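Local atomic coordinates of MucR Phosphodiesterase (Pseudomonas aeruginosa, PDB entry 5M1T), a protein that belongs to the EAL-domain family and binds C2E and two magnesium ions. Residues A[50-55]-A[59-64]; A[206-211]-A[227-232]. All coordinates share one frame; numbering follows the deposited sequence.

Both contacts reach the same sheet, that of the barrel of the EAL domain, and both segments 50-55 and 206-211 send a side chain to C2E, yet they hold it by different parts of the fold. Contact 1 joins two strands, 50-55 and 59-64, and runs from a buried end near the ligand to a partly exposed turn, so backbone hydrogen bonds carry it and side chains add to them. Contact 2 sets strand 206-208 against helix 227-232 and is buried, small and wholly apolar. The centres of contact 1 and contact 2 are about 18 Å apart. Pro52, Met61 and Val64 meet helix 273-276, Leu206 and Ile208 face helix 227-232, while Gln51 and Arg210 serve the pocket.

Contact 1 of 2, residues A[50-55]-A[59-64]; sequences YQPKVL and GPMIGV. With C2E (9,9'-[(2R,3R,3aS,5S,7aR,9R,10R,10aS,12S,14aR)-3,5,10,12-tetrahydroxy-5,12-dioxidooctahydro-2H,7H-difuro[3,2-d:3',2'-j][1,3,7,9,2,8]tetraoxadiphosphacyclododecine-2,9-diyl]bis(2-amino-1,9-dihydro-6H-purin-6-one)), chain C.
Leu55 and Ile62 meet near the turn of a hairpin, their side chains crossing at about a right angle. CG of Leu55 rests 3.6 Å from CG2 of Ile62, and Leu55 CB lies 3.9 Å from Pro60 CD, so two branched chains and a stiff ring pack together at the partly exposed end. Ile62 carries CG1 between its backbone N and carbonyl carbon (chi1 57°), which brings CG1 against Lys53 O.

At the buried end Val64 packs on Tyr50. Its CG2 comes within 3.7 Å of Tyr50 CD1, meeting the ring obliquely. The ring then runs on to an edge-to-face pairing with Trp111, while Val64 also touches Leu276 of helix 273-276. The extended chain of Met61 carries CE to 3.7 Å from Pro52 CB, and both of these residues touch Leu276 too. The apolar residues Pro52, Met61 and Val64 thus suit the face that the helix covers.

Lys53 belongs to the other face. Its chain passes beside Gly63 and ends in a salt bridge with Glu205. Its backbone grips two successive residues: Lys53 N gives an almost straight bond (172°) to Gly63 O at 2.9 Å, while Ile62 N, also 2.9 Å away, donates to Lys53 O. Two residues facing one make a beta bulge, and the backbone of Gly63 (phi 155°) itself calls for glycine, since a CB would be jammed against the carbonyl O of Ile62. Beyond it Leu55 N bonds to Pro60 O at 2.9 Å.

Gln51 points away from the partner strand; Gln263 and Gly268 hold its amide, and NE2 lies 3.1 Å from C2E N7. Together these strands form a bulged beta hairpin, the source of the antiparallel first strand by which the EAL barrel departs from the classic TIM barrel.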
loop_
_atom_site.group_PDB
_atom_site.type_symbol
_atom_site.label_atom_id
_atom_site.label_comp_id
_atom_site.label_asym_id
_atom_site.label_seq_id
_atom_site.Cartn_x
_atom_site.Cartn_y
_atom_site.Cartn_z
ATOM N N TYR A 50 -7.353 23.767 -8.782
ATOM C CA TYR A 50 -6.682 23.186 -9.904
ATOM C C TYR A 50 -5.619 24.162 -10.339
ATOM O O TYR A 50 -5.897 25.356 -10.478
ATOM C CB TYR A 50 -7.684 22.928 -11.038
ATOM C CG TYR A 50 -8.810 22.006 -10.618
ATOM C CD1 TYR A 50 -8.656 20.648 -10.648
ATOM C CD2 TYR A 50 -10.005 22.508 -10.173
ATOM C CE1 TYR A 50 -9.664 19.791 -10.228
ATOM C CE2 TYR A 50 -11.028 21.664 -9.747
ATOM C CZ TYR A 50 -10.856 20.310 -9.773
ATOM O OH TYR A 50 -11.887 19.487 -9.376
ATOM N N GLN A 51 -4.388 23.677 -10.506
ATOM C CA GLN A 51 -3.313 24.513 -11.034
ATOM C C GLN A 51 -2.892 24.100 -12.457
ATOM O O GLN A 51 -2.568 22.946 -12.710
ATOM C CB GLN A 51 -2.110 24.507 -10.120
ATOM C CG GLN A 51 -1.198 25.676 -10.473
ATOM C CD GLN A 51 0.084 25.691 -9.701
ATOM O OE1 GLN A 51 0.518 24.659 -9.179
ATOM N NE2 GLN A 51 0.693 26.880 -9.603
ATOM N N PRO A 52 -2.922 25.047 -13.397
ATOM C CA PRO A 52 -2.525 24.784 -14.781
ATOM C C PRO A 52 -1.124 24.253 -14.922
ATOM O O PRO A 52 -0.221 24.738 -14.210
ATOM C CB PRO A 52 -2.567 26.166 -15.433
ATOM C CG PRO A 52 -3.413 27.028 -14.567
ATOM C CD PRO A 52 -3.361 26.442 -13.188
ATOM N N LYS A 53 -0.930 23.254 -15.780
ATOM C CA LYS A 53 0.421 22.871 -16.202
ATOM C C LYS A 53 0.452 23.316 -17.658
ATOM O O LYS A 53 -0.500 23.077 -18.401
ATOM C CB LYS A 53 0.709 21.365 -16.124
ATOM C CG LYS A 53 0.393 20.707 -14.778
ATOM C CD LYS A 53 0.230 19.181 -14.889
ATOM C CE LYS A 53 1.338 18.554 -15.731
ATOM N NZ LYS A 53 1.007 17.125 -15.999
ATOM N N VAL A 54 1.540 23.955 -18.051
ATOM C CA VAL A 54 1.604 24.661 -19.338
ATOM C C VAL A 54 2.856 24.248 -20.089
ATOM O O VAL A 54 3.898 24.108 -19.458
ATOM C CB VAL A 54 1.612 26.171 -19.030
ATOM C CG1 VAL A 54 2.071 26.995 -20.183
ATOM C CG2 VAL A 54 0.217 26.612 -18.647
ATOM N N LEU A 55 2.774 24.053 -21.416
ATOM C CA LEU A 55 3.992 23.828 -22.210
ATOM C C LEU A 55 4.899 25.053 -22.107
ATOM O O LEU A 55 4.432 26.180 -22.023
ATOM C CB LEU A 55 3.730 23.435 -23.680
ATOM C CG LEU A 55 3.191 21.990 -23.928
ATOM C CD1 LEU A 55 3.288 21.602 -25.404
ATOM C CD2 LEU A 55 3.826 20.880 -23.079
ATOM N N GLY A 59 3.091 27.924 -23.337
ATOM C CA GLY A 59 2.497 27.348 -24.566
ATOM C C GLY A 59 1.163 26.895 -24.103
ATOM O O GLY A 59 0.773 27.280 -23.007
ATOM N N PRO A 60 0.467 26.052 -24.877
ATOM C CA PRO A 60 -0.856 25.692 -24.376
ATOM C C PRO A 60 -0.811 24.969 -23.013
ATOM O O PRO A 60 0.124 24.223 -22.687
ATOM C CB PRO A 60 -1.404 24.744 -25.446
ATOM C CG PRO A 60 -0.191 24.094 -26.004
ATOM C CD PRO A 60 0.944 25.105 -25.891
ATOM N N MET A 61 -1.840 25.249 -22.227
ATOM C CA MET A 61 -2.191 24.499 -21.053
ATOM C C MET A 61 -2.423 23.066 -21.500
ATOM O O MET A 61 -3.177 22.834 -22.439
ATOM C CB MET A 61 -3.456 25.130 -20.493
ATOM C CG MET A 61 -4.067 24.426 -19.316
ATOM S SD MET A 61 -5.197 25.514 -18.418
ATOM C CE MET A 61 -5.445 24.452 -17.030
ATOM N N ILE A 62 -1.725 22.119 -20.867
ATOM C CA ILE A 62 -1.876 20.678 -21.164
ATOM C C ILE A 62 -2.611 19.903 -20.063
ATOM O O ILE A 62 -2.719 18.685 -20.132
ATOM C CB ILE A 62 -0.516 19.994 -21.369
ATOM C CG1 ILE A 62 0.385 20.194 -20.136
ATOM C CG2 ILE A 62 0.146 20.522 -22.634
ATOM C CD1 ILE A 62 1.643 19.358 -20.146
ATOM N N GLY A 63 -3.089 20.603 -19.040
ATOM C CA GLY A 63 -3.830 19.981 -17.945
ATOM C C GLY A 63 -3.778 20.763 -16.649
ATOM O O GLY A 63 -3.359 21.926 -16.633
ATOM N N VAL A 64 -4.187 20.110 -15.561
ATOM C CA VAL A 64 -4.088 20.699 -14.253
ATOM C C VAL A 64 -3.630 19.687 -13.207
ATOM O O VAL A 64 -3.768 18.485 -13.405
ATOM C CB VAL A 64 -5.438 21.303 -13.783
ATOM C CG1 VAL A 64 -5.855 22.434 -14.705
ATOM C CG2 VAL A 64 -6.536 20.260 -13.709
HETATM P P1 C2E C . 2.684 19.071 -4.350
HETATM O O2P C2E C . 2.191 17.784 -4.951
HETATM O O1P C2E C . 4.155 19.361 -4.561
HETATM O "O5'" C2E C . 1.801 20.247 -4.970
HETATM C "C5'" C2E C . 2.395 21.458 -5.385
HETATM C "C4'" C2E C . 2.377 22.482 -4.273
HETATM O "O4'" C2E C . 3.163 23.614 -4.691
HETATM C "C3'" C2E C . 0.982 23.013 -3.991
HETATM O "O3'" C2E C . 0.890 23.346 -2.607
HETATM C "C2'" C2E C . 0.903 24.285 -4.807
HETATM O "O2'" C2E C . -0.033 25.231 -4.288
HETATM C "C1'" C2E C . 2.335 24.777 -4.646
HETATM N N9 C2E C . 2.768 25.701 -5.692
HETATM C C8 C2E C . 2.525 25.607 -7.010
HETATM N N7 C2E C . 3.097 26.642 -7.662
HETATM C C5 C2E C . 3.726 27.399 -6.752
HETATM C C6 C2E C . 4.524 28.630 -6.772
HETATM O O6 C2E C . 4.757 29.206 -7.858
HETATM N N1 C2E C . 4.985 29.084 -5.596
HETATM C C2 C2E C . 4.734 28.458 -4.424
HETATM N N2 C2E C . 5.221 28.967 -3.269
HETATM N N3 C2E C . 4.020 27.321 -4.339
HETATM C C4 C2E C . 3.500 26.773 -5.454
HETATM P P11 C2E C . -0.382 22.886 -1.737
HETATM O O21 C2E C . -1.635 23.092 -2.572
HETATM O O11 C2E C . -0.440 23.716 -0.500
HETATM O O5A C2E C . -0.197 21.329 -1.427
HETATM C C5A C2E C . 0.957 20.910 -0.692
HETATM C C4A C2E C . 1.103 19.407 -0.788
HETATM O O4A C2E C . -0.061 18.755 -0.290
HETATM C C3A C2E C . 1.199 18.915 -2.208
HETATM O O3A C2E C . 2.500 19.062 -2.748
HETATM C C2A C2E C . 0.781 17.472 -2.085
HETATM O O2A C2E C . 1.844 16.660 -1.607
HETATM C C1A C2E C . -0.272 17.533 -1.007
HETATM N N91 C2E C . -1.634 17.481 -1.610
HETATM C C81 C2E C . -2.376 18.489 -2.117
HETATM N N71 C2E C . -3.583 18.031 -2.542
HETATM C C51 C2E C . -3.603 16.709 -2.300
HETATM C C61 C2E C . -4.552 15.601 -2.503
HETATM O O61 C2E C . -5.662 15.811 -3.039
HETATM N N11 C2E C . -4.178 14.371 -2.108
HETATM C C21 C2E C . -2.971 14.138 -1.547
HETATM N N21 C2E C . -2.650 12.888 -1.170
HETATM N N31 C2E C . -2.048 15.098 -1.330
HETATM C C41 C2E C . -2.320 16.364 -1.696
#

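Contact 2 of 2, residues A[206-211]-A[227-232]; sequences LKIDRG and SAIVAL. With C2E (9,9'-[(2R,3R,3aS,5S,7aR,9R,10R,10aS,12S,14aR)-3,5,10,12-tetrahydroxy-5,12-dioxidooctahydro-2H,7H-difuro[3,2-d:3',2'-j][1,3,7,9,2,8]tetraoxadiphosphacyclododecine-2,9-diyl]bis(2-amino-1,9-dihydro-6H-purin-6-one)), chain C.
Ile208 and Ile229 form the heart of the contact, their side chains lying aslant to each other. CG2 of Ile229 presses on Ile208 CG1 at 3.4 Å, closer than methyl and methylene carbons usually come. Ile229 answers with its other branch as well, CD1 standing 3.9 Å from Ile208 CG2, so each isoleucine uses both arms and the two interlock. The torsion of Ile229 makes this possible: with chi1 at -68°, CG2 is turned away from the backbone N, and the two branches spread to meet Ile208 at two places.

Flanking pairs are looser. Ile208 CD1 approaches Val230 CG2 at 4.3 Å, and Leu206 CD1 reaches Ile229 CG2 at 4.5 Å. Leu206 and Ile208, two residues apart on one strand, both direct their side chains toward the helix, and Ile240 of the adjacent strand 239-243 touches both. Backbone bonds to that strand hold the two residues in place, and the helix runs nearly antiparallel to strand 206-208 (170°), as in a beta-alpha-beta crossover.

Lys207, between Leu206 and Ile208 in the strand, points away from the helix; its NZ makes salt bridges with Glu156 and Glu65, both magnesium ligands, and a hydrogen bond with Gln263. Past the strand, Asp209 is the N-cap of the next helix: OD2 accepts from Gly211 N at 2.9 Å, met from above the carboxylate plane. Arg210 follows, an extended chain whose guanidinium lays one face over C2E O4' while NH1 comes 3.2 Å from O1P, a phosphate oxygen, whose negative charge an arginine suits.

Between strand and helix the contact is wholly apolar, so hydrophobic burial and close fit hold it, while Lys207 and Arg210 of the same segment meet the metal ligands and C2E.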
loop_
_atom_site.group_PDB
_atom_site.type_symbol
_atom_site.label_atom_id
_atom_site.label_comp_id
_atom_site.label_asym_id
_atom_site.label_seq_id
_atom_site.Cartn_x
_atom_site.Cartn_y
_atom_site.Cartn_z
ATOM N N LEU A 206 8.697 13.249 -14.712
ATOM C CA LEU A 206 9.214 13.667 -13.439
ATOM C C LEU A 206 8.837 15.113 -13.205
ATOM O O LEU A 206 8.858 15.923 -14.143
ATOM C CB LEU A 206 10.717 13.522 -13.378
ATOM C CG LEU A 206 11.352 12.222 -13.846
ATOM C CD1 LEU A 206 12.845 12.414 -13.731
ATOM C CD2 LEU A 206 10.894 11.016 -13.024
ATOM N N LYS A 207 8.526 15.425 -11.938
ATOM C CA LYS A 207 8.225 16.808 -11.520
ATOM C C LYS A 207 9.319 17.322 -10.584
ATOM O O LYS A 207 9.418 16.898 -9.430
ATOM C CB LYS A 207 6.878 16.917 -10.826
ATOM C CG LYS A 207 5.763 16.245 -11.586
ATOM C CD LYS A 207 4.401 16.615 -11.049
ATOM C CE LYS A 207 3.847 17.878 -11.691
ATOM N NZ LYS A 207 2.655 18.391 -10.895
ATOM N N ILE A 208 10.104 18.273 -11.073
ATOM C CA ILE A 208 11.162 18.831 -10.259
ATOM C C ILE A 208 10.580 19.541 -9.036
ATOM O O ILE A 208 9.663 20.373 -9.187
ATOM C CB ILE A 208 12.013 19.854 -11.026
ATOM C CG1 ILE A 208 12.604 19.232 -12.293
ATOM C CG2 ILE A 208 13.108 20.342 -10.110
ATOM C CD1 ILE A 208 13.046 20.261 -13.299
ATOM N N ASP A 209 11.116 19.251 -7.846
ATOM C CA ASP A 209 10.522 19.826 -6.639
ATOM C C ASP A 209 10.696 21.332 -6.641
ATOM O O ASP A 209 11.772 21.838 -7.015
ATOM C CB ASP A 209 11.135 19.284 -5.375
ATOM C CG ASP A 209 10.425 19.811 -4.131
ATOM O OD1 ASP A 209 9.234 19.502 -3.940
ATOM O OD2 ASP A 209 11.042 20.585 -3.373
ATOM N N ARG A 210 9.647 22.037 -6.231
ATOM C CA ARG A 210 9.648 23.487 -6.222
ATOM C C ARG A 210 10.773 24.063 -5.405
ATOM O O ARG A 210 11.195 25.172 -5.675
ATOM C CB ARG A 210 8.332 24.050 -5.700
ATOM C CG ARG A 210 7.990 23.707 -4.251
ATOM C CD ARG A 210 6.659 24.378 -3.892
ATOM N NE ARG A 210 5.982 23.997 -2.652
ATOM C CZ ARG A 210 5.567 22.762 -2.314
ATOM N NH1 ARG A 210 5.857 21.669 -3.058
ATOM N NH2 ARG A 210 4.877 22.604 -1.170
ATOM N N GLY A 211 11.252 23.317 -4.410
ATOM C CA GLY A 211 12.389 23.749 -3.585
ATOM C C GLY A 211 13.620 24.093 -4.402
ATOM O O GLY A 211 14.326 25.077 -4.124
ATOM N N SER A 227 19.459 20.978 -13.825
ATOM C CA SER A 227 19.917 20.572 -15.132
ATOM C C SER A 227 20.047 19.073 -15.219
ATOM O O SER A 227 19.712 18.482 -16.234
ATOM C CB SER A 227 21.266 21.230 -15.434
ATOM O OG SER A 227 21.083 22.654 -15.457
ATOM N N ALA A 228 20.542 18.452 -14.150
ATOM C CA ALA A 228 20.683 17.007 -14.112
ATOM C C ALA A 228 19.304 16.315 -14.223
ATOM O O ALA A 228 19.171 15.321 -14.930
ATOM C CB ALA A 228 21.385 16.590 -12.848
ATOM N N ILE A 229 18.290 16.845 -13.528
ATOM C CA ILE A 229 16.939 16.245 -13.582
ATOM C C ILE A 229 16.394 16.292 -15.027
ATOM O O ILE A 229 15.887 15.299 -15.560
ATOM C CB ILE A 229 15.972 16.949 -12.595
ATOM C CG1 ILE A 229 16.400 16.636 -11.157
ATOM C CG2 ILE A 229 14.539 16.460 -12.808
ATOM C CD1 ILE A 229 15.749 17.446 -10.070
ATOM N N VAL A 230 16.548 17.453 -15.676
ATOM C CA VAL A 230 16.147 17.609 -17.063
ATOM C C VAL A 230 16.870 16.578 -17.920
ATOM O O VAL A 230 16.289 15.952 -18.773
ATOM C CB VAL A 230 16.425 19.038 -17.548
ATOM C CG1 VAL A 230 16.238 19.171 -19.057
ATOM C CG2 VAL A 230 15.509 20.016 -16.845
ATOM N N ALA A 231 18.136 16.371 -17.677
ATOM C CA ALA A 231 18.897 15.403 -18.469
ATOM C C ALA A 231 18.457 13.956 -18.198
ATOM O O ALA A 231 18.478 13.120 -19.084
ATOM C CB ALA A 231 20.377 15.583 -18.213
ATOM N N LEU A 232 18.069 13.652 -16.966
ATOM C CA LEU A 232 17.478 12.358 -16.684
ATOM C C LEU A 232 16.202 12.119 -17.513
ATOM O O LEU A 232 16.015 11.026 -18.083
ATOM C CB LEU A 232 17.171 12.215 -15.191
ATOM C CG LEU A 232 18.328 11.868 -14.245
ATOM C CD1 LEU A 232 17.739 11.554 -12.880
ATOM C CD2 LEU A 232 19.123 10.679 -14.753
HETATM P P1 C2E C . 2.684 19.071 -4.350
HETATM O O2P C2E C . 2.191 17.784 -4.951
HETATM O O1P C2E C . 4.155 19.361 -4.561
HETATM O "O5'" C2E C . 1.801 20.247 -4.970
HETATM C "C5'" C2E C . 2.395 21.458 -5.385
HETATM C "C4'" C2E C . 2.377 22.482 -4.273
HETATM O "O4'" C2E C . 3.163 23.614 -4.691
HETATM C "C3'" C2E C . 0.982 23.013 -3.991
HETATM O "O3'" C2E C . 0.890 23.346 -2.607
HETATM C "C2'" C2E C . 0.903 24.285 -4.807
HETATM O "O2'" C2E C . -0.033 25.231 -4.288
HETATM C "C1'" C2E C . 2.335 24.777 -4.646
HETATM N N9 C2E C . 2.768 25.701 -5.692
HETATM C C8 C2E C . 2.525 25.607 -7.010
HETATM N N7 C2E C . 3.097 26.642 -7.662
HETATM C C5 C2E C . 3.726 27.399 -6.752
HETATM C C6 C2E C . 4.524 28.630 -6.772
HETATM O O6 C2E C . 4.757 29.206 -7.858
HETATM N N1 C2E C . 4.985 29.084 -5.596
HETATM C C2 C2E C . 4.734 28.458 -4.424
HETATM N N2 C2E C . 5.221 28.967 -3.269
HETATM N N3 C2E C . 4.020 27.321 -4.339
HETATM C C4 C2E C . 3.500 26.773 -5.454
HETATM P P11 C2E C . -0.382 22.886 -1.737
HETATM O O21 C2E C . -1.635 23.092 -2.572
HETATM O O11 C2E C . -0.440 23.716 -0.500
HETATM O O5A C2E C . -0.197 21.329 -1.427
HETATM C C5A C2E C . 0.957 20.910 -0.692
HETATM C C4A C2E C . 1.103 19.407 -0.788
HETATM O O4A C2E C . -0.061 18.755 -0.290
HETATM C C3A C2E C . 1.199 18.915 -2.208
HETATM O O3A C2E C . 2.500 19.062 -2.748
HETATM C C2A C2E C . 0.781 17.472 -2.085
HETATM O O2A C2E C . 1.844 16.660 -1.607
HETATM C C1A C2E C . -0.272 17.533 -1.007
HETATM N N91 C2E C . -1.634 17.481 -1.610
HETATM C C81 C2E C . -2.376 18.489 -2.117
HETATM N N71 C2E C . -3.583 18.031 -2.542
HETATM C C51 C2E C . -3.603 16.709 -2.300
HETATM C C61 C2E C . -4.552 15.601 -2.503
HETATM O O61 C2E C . -5.662 15.811 -3.039
HETATM N N11 C2E C . -4.178 14.371 -2.108
HETATM C C21 C2E C . -2.971 14.138 -1.547
HETATM N N21 C2E C . -2.650 12.888 -1.170
HETATM N N31 C2E C . -2.048 15.098 -1.330
HETATM C C41 C2E C . -2.320 16.364 -1.696
#